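Local atomic coordinates of beta-N-acetylhexosaminidase (Arthrobacter aurescens, PDB entry 3RCN), a protein that probably hydrolyses terminal non-reducing N-acetyl-D-hexosamine residues in N-acetyl-beta-D-hexosaminides, as a member of glycosyl hydrolase family 20. Residues P14-D27 / E123-R137. Numbering follows the deposited sequence.
Sequences PWSFSAGTGELELD and EGWSVPRVSVEDKPR
Trp125 and Leu26 form a hydrogen-bonded pair that begins a long antiparallel ladder, a worked example of how an edge strand can bend without leaving its partner. At Ser126 the hydroxyl donates to the anti lone pair of Glu25 OE1 (OG to OE1 3.1 Å). Val127 exchanges two backbone bonds with Leu24, while its CG2 lies 4.1 Å from Leu26 CG, the two side chains crossing at about a right angle. Pro128, which has no N-H to give, pairs with Glu23 at a non-hydrogen-bonded site. Arg129 spans the beta bulge, where the register slips by two residues: its N donates to Gly22 O, its O accepts from Gly20 N, and its extended side chain lays a guanidinium face over the backbone at Leu24, with a weak hydrogen bond from NH1 to Thr21 O (3.4 Å). Beyond the bulge, Val130 CG1 reaches Phe17 CZ at 3.7 Å; Phe17 CG stands anti to its own backbone N (chi1 175°), which swings the ring obliquely across Val130 and Val132. Ser131 and Glu133 pair through backbone bonds with Ser18 and Ser16. Asp134 OD1 accepts a hydrogen bond from Trp15 N (3.1 Å) from above the carboxylate plane, and another from Trp483 NE1. The bent Lys135 chain lies over one indole face, CD 3.6 Å from the five-membered centroid and NZ 4.2 Å from the six-membered one, a CH-pi and cation-pi pair; Arg137 CB meets the indole edge, and NE1 donates to Trp483 O. With an alanine in place of Trp15, the Lys135 ammonium would probably lose its aromatic partner and Trp483 O its indole donor. Far from the predicted proton donor, in family 20 domain 2, strand 16-26 is outermost in the chain's mixed sheet, strand 125-134 joins it to strand 80-84, and helix 95-109 packs against Leu26, Val127 and Val130.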
loop_
_atom_site.group_PDB
_atom_site.type_symbol
_atom_site.label_atom_id
_atom_site.label_comp_id
_atom_site.label_asym_id
_atom_site.label_seq_id
_atom_site.Cartn_x
_atom_site.Cartn_y
_atom_site.Cartn_z
ATOM N N PRO A 14 -20.366 9.017 -18.791
ATOM C CA PRO A 14 -20.655 10.459 -18.773
ATOM C C PRO A 14 -22.077 10.727 -19.251
ATOM O O PRO A 14 -22.701 9.849 -19.840
ATOM C CB PRO A 14 -19.662 11.041 -19.787
ATOM C CG PRO A 14 -18.774 9.911 -20.196
ATOM C CD PRO A 14 -19.507 8.649 -19.925
ATOM N N TRP A 15 -22.593 11.922 -19.002
ATOM C CA TRP A 15 -23.970 12.211 -19.382
ATOM C C TRP A 15 -24.176 12.335 -20.891
ATOM O O TRP A 15 -25.141 11.786 -21.422
ATOM C CB TRP A 15 -24.523 13.404 -18.606
ATOM C CG TRP A 15 -24.997 12.996 -17.245
ATOM C CD1 TRP A 15 -24.244 12.436 -16.248
ATOM C CD2 TRP A 15 -26.329 13.101 -16.728
ATOM N NE1 TRP A 15 -25.028 12.193 -15.145
ATOM C CE2 TRP A 15 -26.309 12.594 -15.413
ATOM C CE3 TRP A 15 -27.534 13.579 -17.248
ATOM C CZ2 TRP A 15 -27.445 12.548 -14.614
ATOM C CZ3 TRP A 15 -28.666 13.536 -16.450
ATOM C CH2 TRP A 15 -28.613 13.023 -15.148
ATOM N N SER A 16 -23.278 13.034 -21.582
ATOM C CA SER A 16 -23.286 13.030 -23.054
ATOM C C SER A 16 -21.896 12.809 -23.660
ATOM O O SER A 16 -20.898 13.352 -23.185
ATOM C CB SER A 16 -23.923 14.306 -23.617
ATOM O OG SER A 16 -23.078 15.428 -23.439
ATOM N N PHE A 17 -21.839 11.999 -24.711
ATOM C CA PHE A 17 -20.567 11.649 -25.346
ATOM C C PHE A 17 -20.691 11.594 -26.867
ATOM O O PHE A 17 -21.608 10.971 -27.394
ATOM C CB PHE A 17 -20.081 10.301 -24.811
ATOM C CG PHE A 17 -18.834 9.782 -25.480
ATOM C CD1 PHE A 17 -18.916 8.993 -26.624
ATOM C CD2 PHE A 17 -17.579 10.058 -24.957
ATOM C CE1 PHE A 17 -17.760 8.493 -27.245
ATOM C CE2 PHE A 17 -16.426 9.572 -25.576
ATOM C CZ PHE A 17 -16.521 8.788 -26.723
ATOM N N SER A 18 -19.766 12.246 -27.564
ATOM C CA SER A 18 -19.680 12.153 -29.024
ATOM C C SER A 18 -18.239 11.998 -29.498
ATOM O O SER A 18 -17.353 12.740 -29.078
ATOM C CB SER A 18 -20.293 13.387 -29.685
ATOM O OG SER A 18 -19.889 13.476 -31.046
ATOM N N ALA A 19 -17.999 11.043 -30.386
ATOM C CA ALA A 19 -16.653 10.850 -30.915
ATOM C C ALA A 19 -16.445 11.641 -32.199
ATOM O O ALA A 19 -17.310 11.666 -33.077
ATOM C CB ALA A 19 -16.365 9.373 -31.144
ATOM N N GLY A 20 -15.304 12.311 -32.293
ATOM C CA GLY A 20 -14.906 12.956 -33.527
ATOM C C GLY A 20 -14.102 11.983 -34.369
ATOM O O GLY A 20 -14.212 10.765 -34.214
ATOM N N THR A 21 -13.279 12.515 -35.258
ATOM C CA THR A 21 -12.470 11.657 -36.103
ATOM C C THR A 21 -11.001 11.740 -35.713
ATOM O O THR A 21 -10.463 12.827 -35.511
ATOM C CB THR A 21 -12.645 12.015 -37.589
ATOM O OG1 THR A 21 -14.026 11.893 -37.945
ATOM C CG2 THR A 21 -11.813 11.089 -38.471
ATOM N N GLY A 22 -10.364 10.582 -35.591
ATOM C CA GLY A 22 -8.937 10.531 -35.352
ATOM C C GLY A 22 -8.481 10.578 -33.903
ATOM O O GLY A 22 -9.254 10.350 -32.963
ATOM N N GLU A 23 -7.194 10.883 -33.750
ATOM C CA GLU A 23 -6.486 10.864 -32.477
ATOM C C GLU A 23 -5.553 12.068 -32.413
ATOM O O GLU A 23 -4.825 12.345 -33.368
ATOM C CB GLU A 23 -5.641 9.589 -32.373
ATOM C CG GLU A 23 -6.414 8.278 -32.484
ATOM C CD GLU A 23 -6.623 7.593 -31.132
ATOM O OE1 GLU A 23 -5.881 7.905 -30.177
ATOM O OE2 GLU A 23 -7.533 6.741 -31.019
ATOM N N LEU A 24 -5.572 12.787 -31.298
ATOM C CA LEU A 24 -4.579 13.828 -31.059
ATOM C C LEU A 24 -3.420 13.189 -30.323
ATOM O O LEU A 24 -3.628 12.492 -29.327
ATOM C CB LEU A 24 -5.156 14.959 -30.216
ATOM C CG LEU A 24 -4.125 15.980 -29.737
ATOM C CD1 LEU A 24 -3.711 16.886 -30.872
ATOM C CD2 LEU A 24 -4.702 16.799 -28.609
ATOM N N GLU A 25 -2.207 13.407 -30.823
ATOM C CA GLU A 25 -1.019 12.808 -30.228
ATOM C C GLU A 25 -0.358 13.765 -29.253
ATOM O O GLU A 25 -0.116 14.931 -29.573
ATOM C CB GLU A 25 -0.006 12.412 -31.302
ATOM C CG GLU A 25 0.007 10.931 -31.639
ATOM C CD GLU A 25 -0.484 10.660 -33.048
ATOM O OE1 GLU A 25 -1.548 10.019 -33.199
ATOM O OE2 GLU A 25 0.196 11.093 -34.006
ATOM N N LEU A 26 -0.061 13.254 -28.062
ATOM C CA LEU A 26 0.634 14.025 -27.046
ATOM C C LEU A 26 2.063 13.543 -26.939
ATOM O O LEU A 26 2.309 12.368 -26.701
ATOM C CB LEU A 26 -0.035 13.852 -25.689
ATOM C CG LEU A 26 -1.539 14.058 -25.588
ATOM C CD1 LEU A 26 -1.954 13.750 -24.173
ATOM C CD2 LEU A 26 -1.935 15.468 -25.978
ATOM N N ASP A 27 3.001 14.463 -27.119
ATOM C CA ASP A 27 4.417 14.164 -26.990
ATOM C C ASP A 27 4.927 14.562 -25.607
ATOM O O ASP A 27 4.172 15.030 -24.765
ATOM C CB ASP A 27 5.207 14.890 -28.075
ATOM C CG ASP A 27 4.817 16.338 -28.196
ATOM O OD1 ASP A 27 5.088 17.102 -27.248
ATOM O OD2 ASP A 27 4.237 16.716 -29.236
ATOM N N GLU A 123 6.703 7.346 -26.663
ATOM C CA GLU A 123 7.102 8.131 -27.832
ATOM C C GLU A 123 5.954 9.072 -28.154
ATOM O O GLU A 123 6.137 10.280 -28.334
ATOM C CB GLU A 123 7.420 7.234 -29.029
ATOM C CG GLU A 123 8.579 6.272 -28.805
ATOM C CD GLU A 123 9.847 6.970 -28.334
ATOM O OE1 GLU A 123 10.039 8.162 -28.669
ATOM O OE2 GLU A 123 10.651 6.327 -27.623
ATOM N N GLY A 124 4.757 8.503 -28.185
ATOM C CA GLY A 124 3.556 9.302 -28.186
ATOM C C GLY A 124 2.434 8.521 -27.541
ATOM O O GLY A 124 2.440 7.285 -27.500
ATOM N N TRP A 125 1.467 9.257 -27.013
ATOM C CA TRP A 125 0.237 8.656 -26.557
ATOM C C TRP A 125 -0.814 9.320 -27.386
ATOM O O TRP A 125 -0.601 10.404 -27.920
ATOM C CB TRP A 125 -0.027 8.948 -25.091
ATOM C CG TRP A 125 0.954 8.378 -24.138
ATOM C CD1 TRP A 125 2.304 8.373 -24.259
ATOM C CD2 TRP A 125 0.657 7.725 -22.898
ATOM N NE1 TRP A 125 2.878 7.757 -23.167
ATOM C CE2 TRP A 125 1.884 7.347 -22.320
ATOM C CE3 TRP A 125 -0.528 7.423 -22.222
ATOM C CZ2 TRP A 125 1.962 6.683 -21.094
ATOM C CZ3 TRP A 125 -0.448 6.765 -21.006
ATOM C CH2 TRP A 125 0.786 6.406 -20.455
ATOM N N SER A 126 -1.960 8.680 -27.504
ATOM C CA SER A 126 -3.021 9.288 -28.265
ATOM C C SER A 126 -4.332 9.368 -27.505
ATOM O O SER A 126 -4.748 8.412 -26.851
ATOM C CB SER A 126 -3.193 8.549 -29.579
ATOM O OG SER A 126 -2.053 8.763 -30.377
ATOM N N VAL A 127 -4.965 10.531 -27.593
ATOM C CA VAL A 127 -6.320 10.716 -27.104
ATOM C C VAL A 127 -7.275 10.785 -28.286
ATOM O O VAL A 127 -7.143 11.657 -29.139
ATOM C CB VAL A 127 -6.456 12.022 -26.309
ATOM C CG1 VAL A 127 -6.400 11.748 -24.822
ATOM C CG2 VAL A 127 -5.371 13.005 -26.723
ATOM N N PRO A 128 -8.237 9.856 -28.351
ATOM C CA PRO A 128 -9.243 9.938 -29.413
ATOM C C PRO A 128 -9.952 11.289 -29.356
ATOM O O PRO A 128 -10.126 11.820 -28.266
ATOM C CB PRO A 128 -10.213 8.801 -29.068
ATOM C CG PRO A 128 -9.903 8.421 -27.652
ATOM C CD PRO A 128 -8.460 8.710 -27.455
ATOM N N ARG A 129 -10.335 11.848 -30.498
ATOM C CA ARG A 129 -10.987 13.147 -30.476
ATOM C C ARG A 129 -12.453 12.973 -30.114
ATOM O O ARG A 129 -13.192 12.279 -30.807
ATOM C CB ARG A 129 -10.818 13.879 -31.810
ATOM C CG ARG A 129 -9.394 14.370 -32.046
ATOM C CD ARG A 129 -9.319 15.380 -33.179
ATOM N NE ARG A 129 -7.947 15.822 -33.418
ATOM C CZ ARG A 129 -7.050 15.123 -34.116
ATOM N NH1 ARG A 129 -7.380 13.943 -34.632
ATOM N NH2 ARG A 129 -5.818 15.594 -34.296
ATOM N N VAL A 130 -12.855 13.597 -29.010
ATOM C CA VAL A 130 -14.220 13.481 -28.506
ATOM C C VAL A 130 -14.710 14.784 -27.892
ATOM O O VAL A 130 -13.927 15.683 -27.572
ATOM C CB VAL A 130 -14.343 12.406 -27.406
ATOM C CG1 VAL A 130 -13.910 11.060 -27.916
ATOM C CG2 VAL A 130 -13.530 12.802 -26.185
ATOM N N SER A 131 -16.023 14.870 -27.726
ATOM C CA SER A 131 -16.633 15.926 -26.938
ATOM C C SER A 131 -17.424 15.248 -25.835
ATOM O O SER A 131 -18.269 14.391 -26.110
ATOM C CB SER A 131 -17.570 16.767 -27.803
ATOM O OG SER A 131 -17.023 16.973 -29.093
ATOM N N VAL A 132 -17.141 15.615 -24.589
ATOM C CA VAL A 132 -17.876 15.074 -23.449
ATOM C C VAL A 132 -18.472 16.180 -22.587
ATOM O O VAL A 132 -17.822 17.183 -22.312
ATOM C CB VAL A 132 -16.977 14.204 -22.557
ATOM C CG1 VAL A 132 -17.809 13.520 -21.470
ATOM C CG2 VAL A 132 -16.227 13.191 -23.384
ATOM N N GLU A 133 -19.712 15.986 -22.160
ATOM C CA GLU A 133 -20.340 16.881 -21.192
ATOM C C GLU A 133 -20.873 16.068 -20.024
ATOM O O GLU A 133 -21.625 15.109 -20.220
ATOM C CB GLU A 133 -21.454 17.700 -21.842
ATOM C CG GLU A 133 -20.940 18.809 -22.743
ATOM C CD GLU A 133 -22.036 19.468 -23.556
ATOM O OE1 GLU A 133 -23.215 19.382 -23.144
ATOM O OE2 GLU A 133 -21.713 20.066 -24.610
ATOM N N ASP A 134 -20.483 16.454 -18.811
ATOM C CA ASP A 134 -20.668 15.585 -17.661
ATOM C C ASP A 134 -20.979 16.323 -16.357
ATOM O O ASP A 134 -20.410 17.380 -16.081
ATOM C CB ASP A 134 -19.405 14.745 -17.474
ATOM C CG ASP A 134 -19.701 13.355 -16.962
ATOM O OD1 ASP A 134 -20.880 13.072 -16.663
ATOM O OD2 ASP A 134 -18.756 12.550 -16.857
ATOM N N LYS A 135 -21.891 15.755 -15.570
ATOM C CA LYS A 135 -22.185 16.213 -14.217
ATOM C C LYS A 135 -22.585 15.023 -13.340
ATOM O O LYS A 135 -22.959 13.975 -13.860
ATOM C CB LYS A 135 -23.279 17.290 -14.221
ATOM C CG LYS A 135 -24.707 16.759 -14.136
ATOM C CD LYS A 135 -25.197 16.162 -15.447
ATOM C CE LYS A 135 -26.384 16.950 -15.992
ATOM N NZ LYS A 135 -27.444 17.169 -14.950
ATOM N N PRO A 136 -22.459 15.156 -12.012
ATOM C CA PRO A 136 -22.966 14.110 -11.113
ATOM C C PRO A 136 -24.497 14.101 -10.973
ATOM O O PRO A 136 -25.110 15.164 -10.894
ATOM C CB PRO A 136 -22.317 14.460 -9.768
ATOM C CG PRO A 136 -22.108 15.924 -9.822
ATOM C CD PRO A 136 -21.817 16.258 -11.275
ATOM N N ARG A 137 -25.088 12.909 -10.918
ATOM C CA ARG A 137 -26.502 12.748 -10.621
ATOM C C ARG A 137 -26.752 13.049 -9.156
ATOM O O ARG A 137 -27.628 13.836 -8.835
ATOM C CB ARG A 137 -26.969 11.331 -10.933
ATOM C CG ARG A 137 -28.358 11.019 -10.411
ATOM C CD ARG A 137 -28.729 9.567 -10.675
ATOM N NE ARG A 137 -30.124 9.302 -10.332
ATOM C CZ ARG A 137 -30.638 8.093 -10.114
ATOM N NH1 ARG A 137 -29.875 7.009 -10.199
ATOM N NH2 ARG A 137 -31.921 7.968 -9.805
#